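Local coordinates for glyoxalase family protein (Listeria monocytogenes, PDB 2P7Q) that catalyses the hydration of fosfomycin, with manganese as the likely cofactor, and so gives resistance to this antibiotic, at residues L10-L15 with I54-G59; N16-F21 with Y110-H115; H69-I74 with L116-A121. The protein carries 1 engineered substitution. All coordinates share one frame; numbering follows the deposited sequence.

Contact 1: L10-L15 with I54-G59; sequences LIVKDL and ICIMEG
Leu10-Val12 and Ile54-Glu58 run as neighbouring parallel strands, their axes 4.7 Å apart and twisted by 33°, with Leu10 paired to Ile56, Ile11 to Met57 and Val12 to Glu58. The first strand bonds through both N and O of Leu10, to Cys55 O and Met57 N, then through both of Val12, to Met57 O and Gly59 N. On one face Ile56 is the centrepiece. Its CD1 reaches the CB of Leu10, while its CG2 branch, anti to the backbone N, meets both Val12 CG2 and Leu15 CD1 (3.3 Å), the side chains crossing it obliquely. Ile11 and Met57 point the same way on the other face and touch through Ile11 CD1 and Met57 CB, 3.8 Å apart; on this face strand 52-58 puts Cys55 and Met57 at the bound diol. Glu58, extended beyond CG, runs alongside Lys13 O, and its OE2 accepts the N-H of Leu15 at 2.7 Å, almost dead straight at 178°, on the anti side of the carboxylate and 32° out of its plane. That backbone N is in the first turn of helix 15-26, where Asp14 is the N-cap and bonds Lys17 N; Glu58 OE1 is held by Lys43. This helix lays Thr18 and Leu22 on Ile56, strand 44-49 flanks strand 52-58 on its far side, and Asn68 and Tyr67 of the second subunit meet Ile11.

Contact 2: N16-F21 with Y110-H115; sequences NKTTAF and YDFDNH
Lys17 lies across the Phe112 ring, and the charged interaction is cation-pi: NZ stands 3.7 Å from the ring centroid, 16° off the normal. The bend at chi4 (59°) places NZ over the same face as CE, which makes its own CH-pi contact. Aromatic packing follows one helical turn on. Phe21 CB touches Phe112 CE1 at 3.7 Å, the two side chains sliding past each other in opposite directions with their ring planes 61° apart, and Asp111 CA sits over a face of the Phe21 ring at 3.9 Å from its centroid. Polar links run through water. One water takes the hydroxyl of Thr18 and gives a hydrogen to Asp113 OD2 at 2.7 Å; a second donates to Thr18 OG1 and accepts from Phe112 N. Asp113 OD1 turns to Lys13 N. Within the loop, Asp111 OD2 receives the backbone N of His115 at 2.9 Å, from above the carboxylate plane, and more weakly that of Asp113, which pins the turn. Helix 15-26 of the N-terminal half thus packs on the loop of the beta-hairpin formed by strands 106-110 and 116-120, tying together the two halves of a glyoxalase-type fold.

Contact 3: H69-I74 with L116-A121; sequences HIAFQI and LFELHA. With MN (manganese (II) ion), chain G; GG6 ([(1S,2S)-1,2-dihydroxypropyl]phosphonic acid), chain H.
His69 and Glu118 reach from adjacent parallel strands of the C-terminal half of this glyoxalase (vicinal oxygen chelate) fold to grip one manganese ion. The imidazole and carboxylate planes are 61° apart, and His69 NE2 and Glu118 OE1 meet the metal nearly at right angles to each other (about 84°), each 2.4 Å away. His69 gets there with CG between the backbone N and the carbonyl carbon (chi1 60°), and its ND1 is held by Tyr67 O; Glu118 instead goes out extended, brushing Ala71 CB with OE1. His7 of the second subunit is a further ligand, so the site is shared between chains. The bound diol chelates the ion through O1 at 2.1 Å and the phosphonate O5, and that O5 lies at the edge of the His69 ring, in its plane. Ser106 OG bonds both Glu118 OE2 and His120 ND1, a second-shell link that would steady the two groups together.

The opposite face is apolar. Phe72 and Phe117 stand side by side pointing the same way, meeting edge to edge at Phe72 CE1 and Phe117 CD2, while Ile74 comes across Leu119 at about a right angle and puts CD1 on its CB, 3.8 Å away. Helix 79-87 packs there too, through Tyr82. Backbone bonds from Phe72 N to Glu118 O, from His120 N to Phe72 O and from Ile74 N to His120 O fix the strands, and strand 69-73 pairs antiparallel on its outer side with a strand of the second subunit. On the metal-bearing face His120 closes the row: its CE1 approaches the ligand methyl C3 to 3.8 Å.

Overall arrangement
From the N terminus the chain lays down strand 4-12, which opens contact 1, and, straight after it, helix 15-26, which opens contact 2. Contact 1 closes the first loop when strand 52-58 returns beside strand 4-12. Strand 69-73 then opens contact 3. Contact 2 closes next, as the loop at 110-115 comes back to the helix, and strand 116-120 shuts contact 3 immediately afterwards. Contact 2 thus crosses both of the others, whereas contacts 1 and 3 follow in series. Contact 2 bridges the two sheets: Val12 packs on its Thr18 and Asp113, and Phe117 on its Asp111 and Phe21. Leu10 and Phe117 also touch directly, joining contact 1 to contact 3, and both these contacts meet the second subunit.

Contact 1: L10-L15 with I54-G59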
# COMPACT_ATOMS: atom_id res chain seq x y z
N LEU A 10 3.66 -2.34 -7.76
CA LEU A 10 2.88 -1.43 -8.58
C LEU A 10 3.10 -1.77 -10.05
O LEU A 10 4.15 -2.31 -10.42
CB LEU A 10 3.27 0.01 -8.32
CG LEU A 10 3.08 0.45 -6.87
CD1 LEU A 10 3.45 1.93 -6.74
CD2 LEU A 10 1.62 0.21 -6.45
N ILE A 11 2.12 -1.47 -10.87
CA ILE A 11 2.20 -1.75 -12.30
C ILE A 11 2.25 -0.41 -13.02
O ILE A 11 1.44 0.48 -12.76
CB ILE A 11 0.96 -2.53 -12.76
CG1 ILE A 11 0.79 -3.77 -11.87
CG2 ILE A 11 1.11 -2.92 -14.22
CD1 ILE A 11 2.00 -4.70 -11.83
N VAL A 12 3.22 -0.26 -13.92
CA VAL A 12 3.41 0.98 -14.66
C VAL A 12 3.64 0.75 -16.16
O VAL A 12 4.20 -0.28 -16.56
CB VAL A 12 4.61 1.75 -14.09
CG1 VAL A 12 4.30 2.28 -12.71
CG2 VAL A 12 5.82 0.82 -14.02
N LYS A 13 3.23 1.71 -16.97
CA LYS A 13 3.36 1.62 -18.43
C LYS A 13 4.81 1.78 -18.88
O LYS A 13 5.30 1.02 -19.73
CB LYS A 13 2.50 2.70 -19.10
CG LYS A 13 3.13 4.08 -19.06
CD LYS A 13 2.22 5.17 -19.62
CE LYS A 13 1.18 5.61 -18.61
NZ LYS A 13 0.92 7.07 -18.76
N ASP A 14 5.50 2.76 -18.29
CA ASP A 14 6.89 3.05 -18.61
C ASP A 14 7.78 2.82 -17.40
O ASP A 14 7.84 3.65 -16.49
CB ASP A 14 7.00 4.51 -19.06
CG ASP A 14 8.39 4.87 -19.56
OD1 ASP A 14 9.35 4.11 -19.31
OD2 ASP A 14 8.51 5.94 -20.19
N LEU A 15 8.49 1.70 -17.38
CA LEU A 15 9.36 1.39 -16.25
C LEU A 15 10.40 2.46 -15.94
O LEU A 15 10.38 3.07 -14.88
CB LEU A 15 10.07 0.06 -16.46
CG LEU A 15 10.88 -0.33 -15.23
CD1 LEU A 15 9.90 -0.59 -14.08
CD2 LEU A 15 11.72 -1.57 -15.51
N ILE A 54 9.67 -2.18 -2.40
CA ILE A 54 8.75 -1.78 -3.47
C ILE A 54 9.12 -2.43 -4.80
O ILE A 54 10.28 -2.39 -5.21
CB ILE A 54 8.77 -0.25 -3.71
CG1 ILE A 54 8.66 0.49 -2.39
CG2 ILE A 54 7.62 0.15 -4.62
CD1 ILE A 54 7.36 0.24 -1.67
N CYS A 55 8.14 -3.00 -5.48
CA CYS A 55 8.37 -3.64 -6.77
C CYS A 55 7.61 -2.92 -7.87
O CYS A 55 6.44 -2.57 -7.71
CB CYS A 55 7.94 -5.09 -6.73
SG CYS A 55 8.94 -6.12 -5.67
N ILE A 56 8.29 -2.71 -8.99
CA ILE A 56 7.70 -2.04 -10.14
C ILE A 56 7.78 -2.98 -11.35
O ILE A 56 8.84 -3.49 -11.67
CB ILE A 56 8.45 -0.72 -10.45
CG1 ILE A 56 8.48 0.17 -9.20
CG2 ILE A 56 7.77 0.02 -11.58
CD1 ILE A 56 7.09 0.65 -8.73
N MET A 57 6.63 -3.22 -11.98
CA MET A 57 6.54 -4.08 -13.14
C MET A 57 5.92 -3.31 -14.29
O MET A 57 5.03 -2.49 -14.07
CB MET A 57 5.66 -5.29 -12.85
CG MET A 57 6.31 -6.36 -12.02
SD MET A 57 5.21 -7.79 -11.89
CE MET A 57 5.30 -8.43 -13.54
N GLU A 58 6.37 -3.58 -15.51
CA GLU A 58 5.84 -2.88 -16.67
C GLU A 58 4.67 -3.68 -17.24
O GLU A 58 4.74 -4.90 -17.38
CB GLU A 58 6.95 -2.69 -17.72
CG GLU A 58 6.69 -1.57 -18.74
CD GLU A 58 7.94 -1.17 -19.54
OE1 GLU A 58 8.54 -2.03 -20.21
OE2 GLU A 58 8.32 0.02 -19.51
N GLY A 59 3.58 -2.98 -17.54
CA GLY A 59 2.41 -3.63 -18.09
C GLY A 59 1.45 -2.59 -18.62
O GLY A 59 1.64 -1.39 -18.39

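Contact 2: N16-F21 with Y110-H115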
# COMPACT_ATOMS: atom_id res chain seq x y z
N ASN A 16 11.32 2.70 -16.89
CA ASN A 16 12.37 3.70 -16.71
C ASN A 16 11.87 5.06 -16.27
O ASN A 16 12.52 5.74 -15.47
CB ASN A 16 13.17 3.87 -18.00
CG ASN A 16 13.89 2.61 -18.41
OD1 ASN A 16 14.32 1.82 -17.56
ND2 ASN A 16 14.04 2.41 -19.70
N LYS A 17 10.73 5.48 -16.81
CA LYS A 17 10.20 6.78 -16.43
C LYS A 17 9.74 6.76 -14.97
O LYS A 17 9.92 7.75 -14.25
CB LYS A 17 9.05 7.16 -17.37
CG LYS A 17 8.51 8.56 -17.17
CD LYS A 17 7.57 8.94 -18.31
CE LYS A 17 6.56 10.01 -17.91
NZ LYS A 17 7.19 11.27 -17.46
N THR A 18 9.17 5.65 -14.52
CA THR A 18 8.72 5.54 -13.13
C THR A 18 9.91 5.43 -12.18
O THR A 18 9.88 5.96 -11.08
CB THR A 18 7.80 4.31 -12.90
OG1 THR A 18 6.56 4.48 -13.60
CG2 THR A 18 7.50 4.13 -11.42
N THR A 19 10.96 4.73 -12.62
CA THR A 19 12.15 4.54 -11.78
C THR A 19 12.78 5.85 -11.29
O THR A 19 13.14 5.97 -10.12
CB THR A 19 13.23 3.73 -12.52
OG1 THR A 19 12.75 2.40 -12.76
CG2 THR A 19 14.49 3.65 -11.68
N ALA A 20 12.90 6.81 -12.20
CA ALA A 20 13.49 8.11 -11.88
C ALA A 20 12.60 8.86 -10.90
O ALA A 20 13.07 9.63 -10.06
CB ALA A 20 13.68 8.92 -13.17
N PHE A 21 11.30 8.65 -11.04
CA PHE A 21 10.30 9.26 -10.18
C PHE A 21 10.55 8.80 -8.73
O PHE A 21 10.53 9.61 -7.81
CB PHE A 21 8.91 8.83 -10.65
CG PHE A 21 7.79 9.16 -9.69
CD1 PHE A 21 7.26 10.44 -9.62
CD2 PHE A 21 7.23 8.16 -8.90
CE1 PHE A 21 6.17 10.73 -8.77
CE2 PHE A 21 6.14 8.44 -8.05
CZ PHE A 21 5.62 9.73 -7.99
N TYR A 110 0.41 12.13 -7.44
CA TYR A 110 0.42 10.88 -8.19
C TYR A 110 1.77 10.60 -8.85
O TYR A 110 2.66 11.43 -8.85
CB TYR A 110 -0.62 10.89 -9.30
CG TYR A 110 -2.03 11.15 -8.86
CD1 TYR A 110 -2.49 12.45 -8.69
CD2 TYR A 110 -2.91 10.09 -8.63
CE1 TYR A 110 -3.79 12.69 -8.30
CE2 TYR A 110 -4.21 10.33 -8.24
CZ TYR A 110 -4.64 11.62 -8.07
OH TYR A 110 -5.93 11.88 -7.70
N ASP A 111 1.90 9.39 -9.39
CA ASP A 111 3.09 9.03 -10.11
C ASP A 111 2.57 9.22 -11.53
O ASP A 111 1.71 10.08 -11.75
CB ASP A 111 3.50 7.58 -9.86
CG ASP A 111 2.46 6.59 -10.30
OD1 ASP A 111 2.79 5.39 -10.36
OD2 ASP A 111 1.32 7.01 -10.56
N PHE A 112 3.03 8.43 -12.49
CA PHE A 112 2.56 8.61 -13.86
C PHE A 112 1.50 7.60 -14.23
O PHE A 112 0.96 7.63 -15.34
CB PHE A 112 3.72 8.50 -14.84
CG PHE A 112 4.86 9.39 -14.51
CD1 PHE A 112 6.08 8.86 -14.10
CD2 PHE A 112 4.71 10.78 -14.56
CE1 PHE A 112 7.13 9.70 -13.73
CE2 PHE A 112 5.75 11.63 -14.19
CZ PHE A 112 6.96 11.09 -13.77
N ASP A 113 1.18 6.73 -13.28
CA ASP A 113 0.18 5.69 -13.52
C ASP A 113 -0.98 5.68 -12.51
O ASP A 113 -1.41 4.62 -12.07
CB ASP A 113 0.88 4.34 -13.54
CG ASP A 113 1.91 4.22 -14.67
OD1 ASP A 113 1.51 3.85 -15.80
OD2 ASP A 113 3.11 4.50 -14.44
N ASN A 114 -1.50 6.85 -12.17
CA ASN A 114 -2.62 6.94 -11.24
C ASN A 114 -2.41 6.34 -9.85
O ASN A 114 -3.37 5.92 -9.22
CB ASN A 114 -3.86 6.26 -11.84
CG ASN A 114 -4.37 6.97 -13.06
OD1 ASN A 114 -4.32 8.20 -13.16
ND2 ASN A 114 -4.90 6.20 -14.01
N HIS A 115 -1.17 6.27 -9.38
CA HIS A 115 -0.92 5.74 -8.06
C HIS A 115 -0.88 6.90 -7.06
O HIS A 115 0.03 7.72 -7.11
CB HIS A 115 0.41 5.00 -8.00
CG HIS A 115 0.46 3.77 -8.85
ND1 HIS A 115 0.63 3.81 -10.21
CD2 HIS A 115 0.43 2.46 -8.51
CE1 HIS A 115 0.71 2.58 -10.68
NE2 HIS A 115 0.59 1.74 -9.67
O HOH W 1 5.11 4.70 -16.31
O HOH W 2 4.28 5.70 -12.70

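Contact 3: H69-I74 with L116-A121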
# COMPACT_ATOMS: atom_id res chain seq x y z
N HIS A 69 -4.49 4.71 -1.20
CA HIS A 69 -3.14 5.25 -1.23
C HIS A 69 -2.16 4.62 -0.26
O HIS A 69 -2.54 3.91 0.68
CB HIS A 69 -3.14 6.77 -1.02
CG HIS A 69 -3.72 7.21 0.29
ND1 HIS A 69 -5.07 7.45 0.47
CD2 HIS A 69 -3.14 7.51 1.48
CE1 HIS A 69 -5.29 7.87 1.70
NE2 HIS A 69 -4.13 7.92 2.33
N ILE A 70 -0.88 4.87 -0.52
CA ILE A 70 0.20 4.38 0.32
C ILE A 70 0.74 5.65 0.93
O ILE A 70 0.80 6.68 0.27
CB ILE A 70 1.27 3.69 -0.53
CG1 ILE A 70 0.61 2.66 -1.44
CG2 ILE A 70 2.28 2.99 0.37
CD1 ILE A 70 1.59 1.84 -2.26
N ALA A 71 1.12 5.60 2.20
CA ALA A 71 1.61 6.79 2.87
C ALA A 71 2.93 6.56 3.57
O ALA A 71 3.07 5.61 4.33
CB ALA A 71 0.59 7.28 3.87
N PHE A 72 3.88 7.45 3.32
CA PHE A 72 5.19 7.37 3.94
C PHE A 72 5.28 8.42 5.02
O PHE A 72 4.60 9.45 4.97
CB PHE A 72 6.30 7.58 2.91
CG PHE A 72 6.37 6.48 1.90
CD1 PHE A 72 5.55 6.50 0.78
CD2 PHE A 72 7.21 5.39 2.10
CE1 PHE A 72 5.56 5.43 -0.14
CE2 PHE A 72 7.22 4.32 1.19
CZ PHE A 72 6.39 4.35 0.08
N GLN A 73 6.14 8.14 6.00
CA GLN A 73 6.35 9.01 7.14
C GLN A 73 7.42 10.06 6.92
O GLN A 73 8.51 9.75 6.44
CB GLN A 73 6.72 8.15 8.35
CG GLN A 73 6.91 8.90 9.65
CD GLN A 73 5.60 9.39 10.21
OE1 GLN A 73 4.72 8.59 10.54
NE2 GLN A 73 5.46 10.71 10.31
N ILE A 74 7.12 11.30 7.26
CA ILE A 74 8.09 12.37 7.14
C ILE A 74 7.91 13.26 8.36
O ILE A 74 6.95 13.08 9.13
CB ILE A 74 7.88 13.24 5.88
CG1 ILE A 74 6.52 13.93 5.95
CG2 ILE A 74 8.01 12.40 4.63
CD1 ILE A 74 6.33 15.04 4.94
N LEU A 116 -1.87 6.96 -6.17
CA LEU A 116 -1.91 8.04 -5.18
C LEU A 116 -0.89 7.79 -4.07
O LEU A 116 -0.87 6.72 -3.45
CB LEU A 116 -3.31 8.17 -4.58
CG LEU A 116 -3.53 9.37 -3.66
CD1 LEU A 116 -3.19 10.67 -4.38
CD2 LEU A 116 -4.99 9.39 -3.20
N PHE A 117 -0.02 8.76 -3.86
CA PHE A 117 1.01 8.67 -2.84
C PHE A 117 0.79 9.76 -1.83
O PHE A 117 0.08 10.74 -2.10
CB PHE A 117 2.42 8.84 -3.44
CG PHE A 117 2.94 7.62 -4.15
CD1 PHE A 117 2.66 7.41 -5.48
CD2 PHE A 117 3.65 6.66 -3.45
CE1 PHE A 117 3.08 6.25 -6.13
CE2 PHE A 117 4.08 5.49 -4.08
CZ PHE A 117 3.79 5.29 -5.43
N GLU A 118 1.42 9.61 -0.68
CA GLU A 118 1.31 10.60 0.38
C GLU A 118 2.52 10.60 1.28
O GLU A 118 3.06 9.56 1.61
CB GLU A 118 0.06 10.36 1.23
CG GLU A 118 0.12 11.05 2.60
CD GLU A 118 -1.08 10.73 3.47
OE1 GLU A 118 -1.60 9.59 3.34
OE2 GLU A 118 -1.48 11.59 4.28
N LEU A 119 2.93 11.80 1.67
CA LEU A 119 4.02 11.97 2.60
C LEU A 119 3.33 12.57 3.81
O LEU A 119 2.94 13.74 3.81
CB LEU A 119 5.07 12.92 2.02
CG LEU A 119 5.83 12.40 0.81
CD1 LEU A 119 6.81 13.46 0.34
CD2 LEU A 119 6.55 11.13 1.17
N HIS A 120 3.14 11.75 4.84
CA HIS A 120 2.45 12.17 6.06
C HIS A 120 3.37 12.60 7.19
O HIS A 120 4.37 11.94 7.49
CB HIS A 120 1.55 11.01 6.54
CG HIS A 120 0.67 11.34 7.71
ND1 HIS A 120 -0.26 12.36 7.69
CD2 HIS A 120 0.55 10.75 8.92
CE1 HIS A 120 -0.91 12.38 8.84
NE2 HIS A 120 -0.44 11.41 9.60
N ALA A 121 3.04 13.73 7.79
CA ALA A 121 3.78 14.25 8.93
C ALA A 121 2.80 13.97 10.06
O ALA A 121 1.63 13.66 9.80
CB ALA A 121 4.02 15.75 8.77
MN MN G . -3.63 8.84 4.44
O1 GG6 H . -3.89 10.68 5.46
C2 GG6 H . -4.57 10.73 6.76
C3 GG6 H . -4.38 12.16 7.38
C1 GG6 H . -6.11 10.41 6.61
O2 GG6 H . -6.74 11.37 5.78
P GG6 H . -6.41 8.81 5.92
O3 GG6 H . -5.77 7.71 6.81
O4 GG6 H . -7.83 8.62 5.85
O5 GG6 H . -5.81 8.70 4.46